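Local coordinates for protein beta-hexosaminidase (Neisseria gonorrhoeae, PDB 6JTJ) that probably cleaves terminal beta-1,4-linked N-acetylglucosamine from peptide-linked peptidoglycan fragments during cell-wall recycling, as a family 3 glycoside hydrolase of the NagZ group, at residues I42-V47 and E99-V104; A49-F54 and E58-R63; V260-V265 and E274-Q279; G318-L323 and P341-L346. One frame throughout, in Å; residues are numbered along the deposited sequence.

Contact 1 of 4, residues I42-V47 and E99-V104; sequences IPRGPV and ELIIAV
Arg44 reaches out of the loop that precedes strand 47-49 and takes hold of one backbone oxygen, that of Glu99, just ahead of strand 101-108. The polar part is a side-on grip by two hydrogen bonds to a single acceptor: Arg44 NE lies 2.8 Å from Glu99 O, and Arg44 NH2 lies 2.7 Å from Glu99 O. Both are noticeably bent (144° and 146°), as expected when two N-H groups share one oxygen. That oxygen sits in the guanidinium plane, at its edge. NH2 meets a lone pair in the carbonyl plane, whereas NE stands above that plane. The arginine chain, extended from CG to NE, spans the gap between the two backbones.

The apolar part lies over one guanidinium face. Ile101 CG1 rests there, offset toward the rim, 3.7 Å from Arg44 NE, and the two side chains cross nearly at right angles. Helix 346-352 adds one hydrogen bond, Arg44 NH1 to Gln351 OE1, and packing by Trp350 on both Arg44 and Ile101.

Edge bonds and a covered face together restrict how the buried guanidinium can turn. Its positive charge is probably eased by the Glu99 carbonyl dipole, with a long, weak ion pair from Glu354 to NH2.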
loop_
_atom_site.group_PDB
_atom_site.type_symbol
_atom_site.label_atom_id
_atom_site.label_comp_id
_atom_site.label_asym_id
_atom_site.label_seq_id
_atom_site.Cartn_x
_atom_site.Cartn_y
_atom_site.Cartn_z
ATOM N N ILE C 42 -28.822 -4.174 24.189
ATOM C CA ILE C 42 -27.767 -5.190 24.152
ATOM C C ILE C 42 -26.412 -4.483 24.262
ATOM O O ILE C 42 -26.158 -3.530 23.531
ATOM C CB ILE C 42 -27.784 -5.950 22.810
ATOM C CG1 ILE C 42 -29.221 -6.302 22.398
ATOM C CG2 ILE C 42 -26.914 -7.198 22.889
ATOM C CD1 ILE C 42 -29.347 -6.894 21.004
ATOM N N PRO C 43 -25.548 -4.927 25.178
ATOM C CA PRO C 43 -24.233 -4.301 25.193
ATOM C C PRO C 43 -23.521 -4.422 23.828
ATOM O O PRO C 43 -23.762 -5.383 23.062
ATOM C CB PRO C 43 -23.476 -5.085 26.271
ATOM C CG PRO C 43 -24.530 -5.718 27.116
ATOM C CD PRO C 43 -25.695 -5.957 26.218
ATOM N N ARG C 44 -22.679 -3.441 23.518
ATOM C CA ARG C 44 -21.907 -3.484 22.277
ATOM C C ARG C 44 -20.907 -4.615 22.378
ATOM O O ARG C 44 -20.135 -4.679 23.330
ATOM C CB ARG C 44 -21.185 -2.173 22.055
ATOM C CG ARG C 44 -22.081 -0.989 21.802
ATOM C CD ARG C 44 -21.254 0.278 21.736
ATOM N NE ARG C 44 -22.042 1.431 21.322
ATOM C CZ ARG C 44 -22.139 2.578 21.977
ATOM N NH1 ARG C 44 -21.472 2.800 23.118
ATOM N NH2 ARG C 44 -22.908 3.530 21.474
ATOM N N GLY C 45 -20.955 -5.530 21.415
ATOM C CA GLY C 45 -20.027 -6.656 21.383
ATOM C C GLY C 45 -18.649 -6.252 20.910
ATOM O O GLY C 45 -18.447 -5.119 20.493
ATOM N N PRO C 46 -17.693 -7.190 20.936
ATOM C CA PRO C 46 -16.300 -6.884 20.578
ATOM C C PRO C 46 -15.939 -7.091 19.108
ATOM O O PRO C 46 -14.769 -7.206 18.785
ATOM C CB PRO C 46 -15.512 -7.868 21.449
ATOM C CG PRO C 46 -16.391 -9.070 21.501
ATOM C CD PRO C 46 -17.810 -8.533 21.536
ATOM N N VAL C 47 -16.920 -7.142 18.224
ATOM C CA VAL C 47 -16.643 -7.334 16.806
ATOM C C VAL C 47 -17.123 -6.119 16.054
ATOM O O VAL C 47 -18.242 -5.668 16.276
ATOM C CB VAL C 47 -17.359 -8.584 16.262
ATOM C CG1 VAL C 47 -17.169 -8.718 14.760
ATOM C CG2 VAL C 47 -16.858 -9.832 16.964
ATOM N N GLU C 99 -26.257 2.360 20.722
ATOM C CA GLU C 99 -26.252 2.316 19.279
ATOM C C GLU C 99 -24.891 1.843 18.787
ATOM O O GLU C 99 -23.851 2.185 19.357
ATOM C CB GLU C 99 -26.604 3.680 18.707
ATOM C CG GLU C 99 -27.999 4.150 19.127
ATOM C CD GLU C 99 -28.362 5.526 18.603
ATOM O OE1 GLU C 99 -27.453 6.348 18.415
ATOM O OE2 GLU C 99 -29.565 5.806 18.400
ATOM N N LEU C 100 -24.918 0.994 17.765
ATOM C CA LEU C 100 -23.694 0.506 17.148
ATOM C C LEU C 100 -22.824 1.699 16.742
ATOM O O LEU C 100 -23.317 2.641 16.145
ATOM C CB LEU C 100 -24.013 -0.356 15.920
ATOM C CG LEU C 100 -24.685 -1.715 16.174
ATOM C CD1 LEU C 100 -25.043 -2.372 14.850
ATOM C CD2 LEU C 100 -23.816 -2.647 17.005
ATOM N N ILE C 101 -21.542 1.641 17.098
ATOM C CA ILE C 101 -20.572 2.666 16.724
ATOM C C ILE C 101 -20.229 2.513 15.240
ATOM O O ILE C 101 -20.009 1.414 14.758
ATOM C CB ILE C 101 -19.288 2.549 17.580
ATOM C CG1 ILE C 101 -19.579 2.947 19.028
ATOM C CG2 ILE C 101 -18.161 3.398 17.015
ATOM C CD1 ILE C 101 -19.913 4.403 19.251
ATOM N N ILE C 102 -20.219 3.619 14.517
ATOM C CA ILE C 102 -19.969 3.606 13.082
ATOM C C ILE C 102 -18.688 4.385 12.776
ATOM O O ILE C 102 -18.542 5.549 13.175
ATOM C CB ILE C 102 -21.156 4.228 12.303
ATOM C CG1 ILE C 102 -22.466 3.507 12.671
ATOM C CG2 ILE C 102 -20.901 4.160 10.805
ATOM C CD1 ILE C 102 -23.706 4.074 12.005
ATOM N N ALA C 103 -17.774 3.743 12.064
ATOM C CA ALA C 103 -16.498 4.358 11.713
ATOM C C ALA C 103 -16.223 4.317 10.222
ATOM O O ALA C 103 -16.883 3.599 9.469
ATOM C CB ALA C 103 -15.367 3.680 12.464
ATOM N N VAL C 104 -15.263 5.142 9.810
ATOM C CA VAL C 104 -14.804 5.210 8.418
ATOM C C VAL C 104 -13.347 5.699 8.381
ATOM O O VAL C 104 -12.870 6.333 9.322
ATOM C CB VAL C 104 -15.698 6.154 7.587
ATOM C CG1 VAL C 104 -15.470 7.611 7.978
ATOM C CG2 VAL C 104 -15.479 5.963 6.096
#

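Contact 2 of 4, residues A49-F54 and E58-R63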
loop_
_atom_site.group_PDB
_atom_site.type_symbol
_atom_site.label_atom_id
_atom_site.label_comp_id
_atom_site.label_asym_id
_atom_site.label_seq_id
_atom_site.Cartn_x
_atom_site.Cartn_y
_atom_site.Cartn_z
ATOM N N ALA C 49 -18.041 -5.118 12.342
ATOM C CA ALA C 49 -18.319 -5.781 11.077
ATOM C C ALA C 49 -18.533 -4.710 10.028
ATOM O O ALA C 49 -18.181 -3.562 10.254
ATOM C CB ALA C 49 -19.529 -6.694 11.221
ATOM N N ASP C 50 -19.090 -5.080 8.883
ATOM C CA ASP C 50 -19.380 -4.107 7.847
ATOM C C ASP C 50 -20.580 -4.566 7.033
ATOM O O ASP C 50 -21.235 -5.528 7.386
ATOM C CB ASP C 50 -18.144 -3.878 6.974
ATOM C CG ASP C 50 -17.769 -5.083 6.157
ATOM O OD1 ASP C 50 -18.482 -6.118 6.212
ATOM O OD2 ASP C 50 -16.723 -4.998 5.474
ATOM N N ILE C 51 -20.878 -3.863 5.960
ATOM C CA ILE C 51 -22.083 -4.146 5.201
ATOM C C ILE C 51 -21.800 -3.991 3.720
ATOM O O ILE C 51 -20.812 -3.377 3.325
ATOM C CB ILE C 51 -23.276 -3.289 5.670
ATOM C CG1 ILE C 51 -22.919 -1.806 5.660
ATOM C CG2 ILE C 51 -23.680 -3.715 7.082
ATOM C CD1 ILE C 51 -24.116 -0.899 5.858
ATOM N N ALA C 52 -22.675 -4.570 2.906
ATOM C CA ALA C 52 -22.372 -4.782 1.499
ATOM C C ALA C 52 -22.527 -3.544 0.648
ATOM O O ALA C 52 -21.671 -3.256 -0.195
ATOM C CB ALA C 52 -23.237 -5.905 0.956
ATOM N N ALA C 53 -23.611 -2.810 0.836
ATOM C CA ALA C 53 -23.954 -1.758 -0.119
ATOM C C ALA C 53 -24.621 -0.558 0.544
ATOM O O ALA C 53 -24.224 -0.164 1.647
ATOM C CB ALA C 53 -24.809 -2.344 -1.249
ATOM N N PHE C 54 -25.617 0.034 -0.109
ATOM C CA PHE C 54 -26.123 1.344 0.301
ATOM C C PHE C 54 -27.198 1.306 1.400
ATOM O O PHE C 54 -27.379 2.292 2.117
ATOM C CB PHE C 54 -26.662 2.087 -0.919
ATOM C CG PHE C 54 -25.701 2.125 -2.081
ATOM C CD1 PHE C 54 -24.413 2.632 -1.922
ATOM C CD2 PHE C 54 -26.083 1.658 -3.330
ATOM C CE1 PHE C 54 -23.526 2.670 -2.985
ATOM C CE2 PHE C 54 -25.202 1.700 -4.402
ATOM C CZ PHE C 54 -23.925 2.206 -4.229
ATOM N N GLU C 58 -32.182 -7.521 5.045
ATOM C CA GLU C 58 -32.788 -8.155 6.203
ATOM C C GLU C 58 -31.794 -9.083 6.880
ATOM O O GLU C 58 -31.767 -9.171 8.101
ATOM C CB GLU C 58 -34.048 -8.930 5.806
ATOM C CG GLU C 58 -35.124 -8.976 6.878
ATOM C CD GLU C 58 -35.644 -7.587 7.255
ATOM O OE1 GLU C 58 -35.799 -6.716 6.358
ATOM O OE2 GLU C 58 -35.893 -7.354 8.458
ATOM N N GLU C 59 -30.980 -9.764 6.079
ATOM C CA GLU C 59 -29.937 -10.633 6.598
ATOM C C GLU C 59 -28.929 -9.831 7.424
ATOM O O GLU C 59 -28.518 -10.265 8.502
ATOM C CB GLU C 59 -29.234 -11.322 5.439
ATOM C CG GLU C 59 -28.228 -12.385 5.839
ATOM C CD GLU C 59 -27.571 -13.050 4.636
ATOM O OE1 GLU C 59 -28.185 -13.075 3.551
ATOM O OE2 GLU C 59 -26.434 -13.546 4.763
ATOM N N GLU C 60 -28.556 -8.655 6.919
ATOM C CA GLU C 60 -27.628 -7.765 7.620
ATOM C C GLU C 60 -28.213 -7.273 8.940
ATOM O O GLU C 60 -27.525 -7.256 9.967
ATOM C CB GLU C 60 -27.200 -6.593 6.714
ATOM C CG GLU C 60 -26.158 -7.005 5.667
ATOM C CD GLU C 60 -25.947 -5.988 4.553
ATOM O OE1 GLU C 60 -26.796 -5.089 4.408
ATOM O OE2 GLU C 60 -24.950 -6.111 3.801
ATOM N N LYS C 61 -29.488 -6.899 8.920
ATOM C CA LYS C 61 -30.185 -6.485 10.146
ATOM C C LYS C 61 -30.087 -7.554 11.223
ATOM O O LYS C 61 -29.782 -7.258 12.376
ATOM C CB LYS C 61 -31.650 -6.165 9.865
ATOM C CG LYS C 61 -31.839 -4.891 9.069
ATOM C CD LYS C 61 -33.301 -4.604 8.786
ATOM C CE LYS C 61 -33.436 -3.361 7.925
ATOM N NZ LYS C 61 -34.848 -3.056 7.582
ATOM N N GLN C 62 -30.329 -8.798 10.839
ATOM C CA GLN C 62 -30.256 -9.892 11.792
ATOM C C GLN C 62 -28.836 -10.069 12.279
ATOM O O GLN C 62 -28.611 -10.252 13.470
ATOM C CB GLN C 62 -30.792 -11.193 11.184
ATOM C CG GLN C 62 -32.305 -11.207 11.083
ATOM C CD GLN C 62 -32.818 -12.197 10.061
ATOM O OE1 GLN C 62 -33.342 -11.839 8.983
ATOM N NE2 GLN C 62 -32.670 -13.462 10.398
ATOM N N ARG C 63 -27.876 -10.006 11.363
ATOM C CA ARG C 63 -26.471 -10.102 11.748
ATOM C C ARG C 63 -26.086 -9.020 12.755
ATOM O O ARG C 63 -25.453 -9.324 13.752
ATOM C CB ARG C 63 -25.568 -10.036 10.514
ATOM C CG ARG C 63 -24.094 -10.154 10.839
ATOM C CD ARG C 63 -23.300 -10.724 9.679
ATOM N NE ARG C 63 -23.768 -10.155 8.431
ATOM C CZ ARG C 63 -24.291 -10.828 7.417
ATOM N NH1 ARG C 63 -24.423 -12.152 7.428
ATOM N NH2 ARG C 63 -24.676 -10.149 6.356
#
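This is a local polar contact in which a glutamate in the first turn of helix 58-64 bonds back to the loop leading out of strand 47-49. It lies in the strand-to-helix connection of a beta-alpha-beta crossover of the catalytic domain, whose second strand, 69-74, runs parallel to the first. Glu60 and Ala52 carry it: the backbone Ala52 N donates to Glu60 OE2 at 2.9 Å, with an N-H...O angle of 157°. The donor approaches the syn side of the carboxylate but stands 33° out of its plane. Glu60 gets there with an extended chain beyond CG, its CG lying anti to the carbonyl carbon (chi1 -77°).

The same oxygen is flanked by carbon. Ala52 CB lies 3.3 Å from Glu60 OE2, and Ile51 CB approaches it to 3.8 Å, the isoleucine crossing the glutamate at about a right angle. The other carboxylate oxygen, OE1, accepts from Thr57 N in the short connection between the segments. One buried carboxylate thus ties together two backbone amides, and so links the loop to the residue just before the helix.

Around this turn, Ile51 packs on Leu74 of strand 69-74 and on Leu88 and Ile92 of helix 82-94. Arg63, further along helix 58-64, lies against Ile69 of strand 69-74 and forms a salt bridge with Asp332 of helix 328-335.

Contact 3 of 4, residues V260-V265 and E274-Q279; sequences VVYPQV and EIWLKQ
Val265 is the bump of this contact, and the hollow that receives it is made by Trp276 and Ile275 at the start of helix 274-284. Its CG1 branch, anti to the backbone N (chi1 175°), sits over the six-membered ring of Trp276, 4.0 Å from the ring centroid and 28° off the normal, a CH-pi contact. The same methyl also fits against the helix neighbour, Val265 CG1 lying 3.6 Å from Ile275 CG2, the two side chains running antiparallel alongside one another. Val265 CG2 leans on the outer part of the indole, near CZ2.

Trp276 in turn is a wedge. The edge of its indole is directed at the face of Tyr262 in an edge-to-face pair, the centroids 5.1 Å apart and the planes at 63°. Tyr262 CB fits at the indole edge, 3.7 Å from Trp276 CZ2. Beside the wedge a water accepts from Tyr262 N and from Trp276 NE1, the latter at 3.1 Å, and so satisfies the indole N-H. Leu233 and Leu236 of helix 233-238 also pack on Trp276.

The tyrosine hydroxyl is held by Gly214 O, in the loop that follows the predicted substrate-binding His211. The contact joins the connection after strand 254-257 to helix 274-284, within the beta-alpha-beta crossover to the parallel strand 290-295 of the family 3 catalytic domain.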
loop_
_atom_site.group_PDB
_atom_site.type_symbol
_atom_site.label_atom_id
_atom_site.label_comp_id
_atom_site.label_asym_id
_atom_site.label_seq_id
_atom_site.Cartn_x
_atom_site.Cartn_y
_atom_site.Cartn_z
ATOM N N VAL C 260 3.169 -5.591 11.213
ATOM C CA VAL C 260 4.605 -5.498 11.042
ATOM C C VAL C 260 5.236 -6.263 12.201
ATOM O O VAL C 260 4.776 -6.145 13.336
ATOM C CB VAL C 260 5.073 -4.020 11.101
ATOM C CG1 VAL C 260 6.589 -3.923 11.165
ATOM C CG2 VAL C 260 4.557 -3.238 9.905
ATOM N N VAL C 261 6.302 -7.004 11.915
ATOM C CA VAL C 261 7.060 -7.705 12.944
ATOM C C VAL C 261 8.283 -6.894 13.302
ATOM O O VAL C 261 8.979 -6.383 12.415
ATOM C CB VAL C 261 7.512 -9.105 12.474
ATOM C CG1 VAL C 261 8.196 -9.843 13.607
ATOM C CG2 VAL C 261 6.326 -9.906 11.996
ATOM N N TYR C 262 8.524 -6.760 14.600
ATOM C CA TYR C 262 9.666 -6.040 15.123
ATOM C C TYR C 262 10.485 -7.072 15.922
ATOM O O TYR C 262 10.363 -7.140 17.145
ATOM C CB TYR C 262 9.207 -4.887 16.030
ATOM C CG TYR C 262 8.234 -3.926 15.357
ATOM C CD1 TYR C 262 6.894 -4.245 15.205
ATOM C CD2 TYR C 262 8.660 -2.687 14.890
ATOM C CE1 TYR C 262 6.011 -3.369 14.597
ATOM C CE2 TYR C 262 7.783 -1.818 14.261
ATOM C CZ TYR C 262 6.454 -2.162 14.131
ATOM O OH TYR C 262 5.601 -1.296 13.517
ATOM N N PRO C 263 11.330 -7.861 15.231
ATOM C CA PRO C 263 11.958 -9.045 15.855
ATOM C C PRO C 263 12.770 -8.794 17.108
ATOM O O PRO C 263 12.816 -9.654 17.974
ATOM C CB PRO C 263 12.850 -9.602 14.755
ATOM C CG PRO C 263 12.243 -9.097 13.494
ATOM C CD PRO C 263 11.763 -7.715 13.832
ATOM N N GLN C 264 13.374 -7.629 17.251
ATOM C CA GLN C 264 14.095 -7.342 18.490
ATOM C C GLN C 264 13.188 -7.225 19.706
ATOM O O GLN C 264 13.675 -7.236 20.833
ATOM C CB GLN C 264 14.935 -6.068 18.357
ATOM C CG GLN C 264 16.158 -6.238 17.471
ATOM C CD GLN C 264 17.190 -5.161 17.735
ATOM O OE1 GLN C 264 17.543 -4.893 18.881
ATOM N NE2 GLN C 264 17.646 -4.501 16.677
ATOM N N VAL C 265 11.887 -7.030 19.491
ATOM C CA VAL C 265 10.947 -6.918 20.602
ATOM C C VAL C 265 10.091 -8.172 20.692
ATOM O O VAL C 265 9.777 -8.614 21.780
ATOM C CB VAL C 265 10.061 -5.661 20.472
ATOM C CG1 VAL C 265 9.002 -5.607 21.574
ATOM C CG2 VAL C 265 10.911 -4.397 20.517
ATOM N N GLU C 274 1.340 -9.734 22.784
ATOM C CA GLU C 274 1.136 -9.335 24.185
ATOM C C GLU C 274 2.167 -8.332 24.625
ATOM O O GLU C 274 1.875 -7.413 25.379
ATOM C CB GLU C 274 1.253 -10.534 25.121
ATOM C CG GLU C 274 0.098 -11.504 25.060
ATOM C CD GLU C 274 0.171 -12.556 26.162
ATOM O OE1 GLU C 274 1.270 -13.118 26.387
ATOM O OE2 GLU C 274 -0.862 -12.820 26.808
ATOM N N ILE C 275 3.394 -8.525 24.166
ATOM C CA ILE C 275 4.477 -7.625 24.524
ATOM C C ILE C 275 4.141 -6.202 24.037
ATOM O O ILE C 275 4.137 -5.254 24.826
ATOM C CB ILE C 275 5.828 -8.139 23.972
ATOM C CG1 ILE C 275 6.228 -9.441 24.700
ATOM C CG2 ILE C 275 6.915 -7.092 24.153
ATOM C CD1 ILE C 275 7.297 -10.257 24.008
ATOM N N TRP C 276 3.818 -6.068 22.756
ATOM C CA TRP C 276 3.496 -4.746 22.213
ATOM C C TRP C 276 2.252 -4.152 22.864
ATOM O O TRP C 276 2.249 -2.990 23.254
ATOM C CB TRP C 276 3.340 -4.778 20.680
ATOM C CG TRP C 276 4.632 -4.739 19.972
ATOM C CD1 TRP C 276 5.169 -5.711 19.185
ATOM C CD2 TRP C 276 5.567 -3.665 19.976
ATOM N NE1 TRP C 276 6.388 -5.313 18.699
ATOM C CE2 TRP C 276 6.665 -4.067 19.195
ATOM C CE3 TRP C 276 5.593 -2.405 20.585
ATOM C CZ2 TRP C 276 7.776 -3.238 18.977
ATOM C CZ3 TRP C 276 6.702 -1.599 20.406
ATOM C CH2 TRP C 276 7.773 -2.006 19.584
ATOM N N LEU C 277 1.196 -4.947 22.973
ATOM C CA LEU C 277 -0.101 -4.422 23.348
ATOM C C LEU C 277 -0.319 -4.326 24.864
ATOM O O LEU C 277 -0.901 -3.350 25.330
ATOM C CB LEU C 277 -1.212 -5.246 22.693
ATOM C CG LEU C 277 -1.127 -5.380 21.170
ATOM C CD1 LEU C 277 -2.294 -6.202 20.652
ATOM C CD2 LEU C 277 -1.093 -4.016 20.484
ATOM N N LYS C 278 0.145 -5.307 25.629
ATOM C CA LYS C 278 -0.090 -5.281 27.071
ATOM C C LYS C 278 1.068 -4.651 27.794
ATOM O O LYS C 278 0.903 -3.716 28.560
ATOM C CB LYS C 278 -0.355 -6.687 27.608
ATOM C CG LYS C 278 -1.669 -7.249 27.106
ATOM C CD LYS C 278 -1.987 -8.595 27.725
ATOM C CE LYS C 278 -3.349 -9.054 27.251
ATOM N NZ LYS C 278 -3.570 -10.489 27.542
ATOM N N GLN C 279 2.254 -5.155 27.535
ATOM C CA GLN C 279 3.409 -4.718 28.271
ATOM C C GLN C 279 3.794 -3.280 27.876
ATOM O O GLN C 279 4.029 -2.435 28.750
ATOM C CB GLN C 279 4.530 -5.762 28.075
ATOM C CG GLN C 279 5.888 -5.474 28.682
ATOM C CD GLN C 279 6.911 -6.565 28.376
ATOM O OE1 GLN C 279 6.555 -7.718 28.102
ATOM N NE2 GLN C 279 8.187 -6.197 28.409
HETATM O O HOH W 1 7.051 -7.557 16.653
#

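Contact 4 of 4, residues G318-L323 and P341-L346; sequences GCDIVL and PDNQDL
Asp320 and Asn343 meet through a hydrogen bond between side chains: Asn343 ND2 donates to Asp320 OD1 at 3.0 Å, with an N-H...O angle of 158°. The oxygen is approached on its anti lone pair, away from OD2, and lies close to the amide plane; carboxylate and amide are nearly coplanar, 26° apart. A water completes a second link, accepting from Asn343 ND2 at 2.7 Å and donating to Asp320 O at 2.7 Å. Next to this polar pair lies an apolar one, where Leu346 CD1 packs 3.8 Å from Ile321 CG1 and also touches the aspartate backbone.

Asn343 plays a double part. With CG anti to the backbone N (chi1 -176°), its amide turns ND2 to the aspartate, while OD1 accepts from Asp345 N at 3.1 Å, a capping bond just before helix 346-352. A type I turn from Asn343 to Leu346 brings the leucine in beside strand 321-323. That strand lies parallel to both 290-295 and 47-49 in the central sheet of this family 3 catalytic domain, and the contact joins the residues around Asp320 and Ile321 to the loop after helix 328-335.

Further out, the buried Asp320 carboxylate is held by two arginines. OD2 forms a salt bridge with Arg282 and accepts from Ile291 N, and OD1 forms a second salt bridge with Arg349 of helix 346-352.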
loop_
_atom_site.group_PDB
_atom_site.type_symbol
_atom_site.label_atom_id
_atom_site.label_comp_id
_atom_site.label_asym_id
_atom_site.label_seq_id
_atom_site.Cartn_x
_atom_site.Cartn_y
_atom_site.Cartn_z
ATOM N N GLY C 318 -4.381 -8.776 23.398
ATOM C CA GLY C 318 -4.743 -7.516 24.041
ATOM C C GLY C 318 -5.700 -6.613 23.262
ATOM O O GLY C 318 -6.041 -5.537 23.754
ATOM N N CYS C 319 -6.143 -7.025 22.077
ATOM C CA CYS C 319 -7.131 -6.258 21.330
ATOM C C CYS C 319 -8.482 -6.287 22.024
ATOM O O CYS C 319 -8.881 -7.321 22.552
ATOM C CB CYS C 319 -7.311 -6.817 19.929
ATOM S SG CYS C 319 -5.823 -6.835 18.918
ATOM N N ASP C 320 -9.169 -5.142 22.033
ATOM C CA ASP C 320 -10.519 -5.024 22.581
ATOM C C ASP C 320 -11.545 -5.447 21.558
ATOM O O ASP C 320 -12.546 -6.091 21.903
ATOM C CB ASP C 320 -10.823 -3.574 22.962
ATOM C CG ASP C 320 -9.992 -3.085 24.107
ATOM O OD1 ASP C 320 -10.143 -3.611 25.227
ATOM O OD2 ASP C 320 -9.189 -2.155 23.908
ATOM N N ILE C 321 -11.317 -5.063 20.304
ATOM C CA ILE C 321 -12.310 -5.161 19.264
ATOM C C ILE C 321 -11.662 -5.681 17.980
ATOM O O ILE C 321 -10.627 -5.176 17.568
ATOM C CB ILE C 321 -12.920 -3.788 18.974
ATOM C CG1 ILE C 321 -13.749 -3.295 20.163
ATOM C CG2 ILE C 321 -13.797 -3.820 17.726
ATOM C CD1 ILE C 321 -13.960 -1.788 20.207
ATOM N N VAL C 322 -12.258 -6.700 17.373
ATOM C CA VAL C 322 -11.711 -7.278 16.163
ATOM C C VAL C 322 -12.484 -6.792 14.951
ATOM O O VAL C 322 -13.704 -6.693 14.977
ATOM C CB VAL C 322 -11.659 -8.828 16.189
ATOM C CG1 VAL C 322 -10.716 -9.321 17.274
ATOM C CG2 VAL C 322 -13.034 -9.451 16.377
ATOM N N LEU C 323 -11.744 -6.490 13.900
ATOM C CA LEU C 323 -12.309 -6.034 12.651
ATOM C C LEU C 323 -12.408 -7.199 11.686
ATOM O O LEU C 323 -11.435 -7.917 11.499
ATOM C CB LEU C 323 -11.419 -4.975 12.008
ATOM C CG LEU C 323 -11.816 -3.532 12.239
ATOM C CD1 LEU C 323 -11.707 -3.211 13.722
ATOM C CD2 LEU C 323 -10.944 -2.593 11.403
ATOM N N PRO C 341 -15.475 -12.471 25.270
ATOM C CA PRO C 341 -14.437 -12.515 26.300
ATOM C C PRO C 341 -14.756 -11.516 27.392
ATOM O O PRO C 341 -15.286 -10.446 27.115
ATOM C CB PRO C 341 -13.153 -12.134 25.545
ATOM C CG PRO C 341 -13.465 -12.328 24.106
ATOM C CD PRO C 341 -14.938 -12.083 23.955
ATOM N N ASP C 342 -14.412 -11.849 28.625
ATOM C CA ASP C 342 -14.658 -10.940 29.715
ATOM C C ASP C 342 -13.755 -9.707 29.566
ATOM O O ASP C 342 -12.523 -9.820 29.552
ATOM C CB ASP C 342 -14.397 -11.608 31.045
ATOM C CG ASP C 342 -14.852 -10.758 32.207
ATOM O OD1 ASP C 342 -16.071 -10.523 32.322
ATOM O OD2 ASP C 342 -13.996 -10.337 33.016
ATOM N N ASN C 343 -14.374 -8.541 29.422
ATOM C CA ASN C 343 -13.643 -7.279 29.283
ATOM C C ASN C 343 -14.496 -6.191 29.891
ATOM O O ASN C 343 -15.342 -5.620 29.222
ATOM C CB ASN C 343 -13.351 -7.002 27.803
ATOM C CG ASN C 343 -12.510 -5.752 27.574
ATOM O OD1 ASN C 343 -12.252 -4.979 28.491
ATOM N ND2 ASN C 343 -12.112 -5.535 26.312
ATOM N N GLN C 344 -14.291 -5.954 31.181
ATOM C CA GLN C 344 -15.057 -4.967 31.932
ATOM C C GLN C 344 -14.872 -3.541 31.413
ATOM O O GLN C 344 -15.680 -2.676 31.717
ATOM C CB GLN C 344 -14.654 -4.987 33.406
ATOM C CG GLN C 344 -15.019 -6.248 34.151
ATOM C CD GLN C 344 -14.249 -6.467 35.458
ATOM O OE1 GLN C 344 -14.447 -5.750 36.444
ATOM N NE2 GLN C 344 -13.386 -7.492 35.478
ATOM N N ASP C 345 -13.803 -3.302 30.650
ATOM C CA ASP C 345 -13.519 -1.976 30.112
ATOM C C ASP C 345 -14.158 -1.706 28.754
ATOM O O ASP C 345 -14.208 -0.564 28.305
ATOM C CB ASP C 345 -12.017 -1.806 30.012
ATOM C CG ASP C 345 -11.336 -1.881 31.363
ATOM O OD1 ASP C 345 -11.744 -1.124 32.260
ATOM O OD2 ASP C 345 -10.382 -2.667 31.521
ATOM N N LEU C 346 -14.688 -2.744 28.111
ATOM C CA LEU C 346 -15.130 -2.612 26.738
ATOM C C LEU C 346 -16.197 -1.539 26.588
ATOM O O LEU C 346 -16.125 -0.719 25.675
ATOM C CB LEU C 346 -15.639 -3.944 26.194
ATOM C CG LEU C 346 -15.966 -3.965 24.682
ATOM C CD1 LEU C 346 -14.833 -3.529 23.761
ATOM C CD2 LEU C 346 -16.432 -5.344 24.229
HETATM O O HOH W 2 -12.784 -7.254 24.323
#

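Contacts 1, 2 and 4 are mostly buried, whereas contact 3 is only partly so. Contacts 1 and 4 are neighbours on one sheet: Pro46 O of the first probably hydrogen-bonds to Val322 N of the second, and both also involve helix 346-352. Contact 2 follows contact 1 directly in sequence, yet touches it no further. Contact 3 lies well away from contact 2, with centres about 34 Å apart, both about 20 Å from the centre of the chain; it meets contact 4 by packing of Lys278 on Gly318 and Leu277 on Cys319. Polar bonds lead in contacts 1, 2 and 4, with an Ile-Leu pair beside them in contact 4, while aromatic and aliphatic surfaces dominate contact 3.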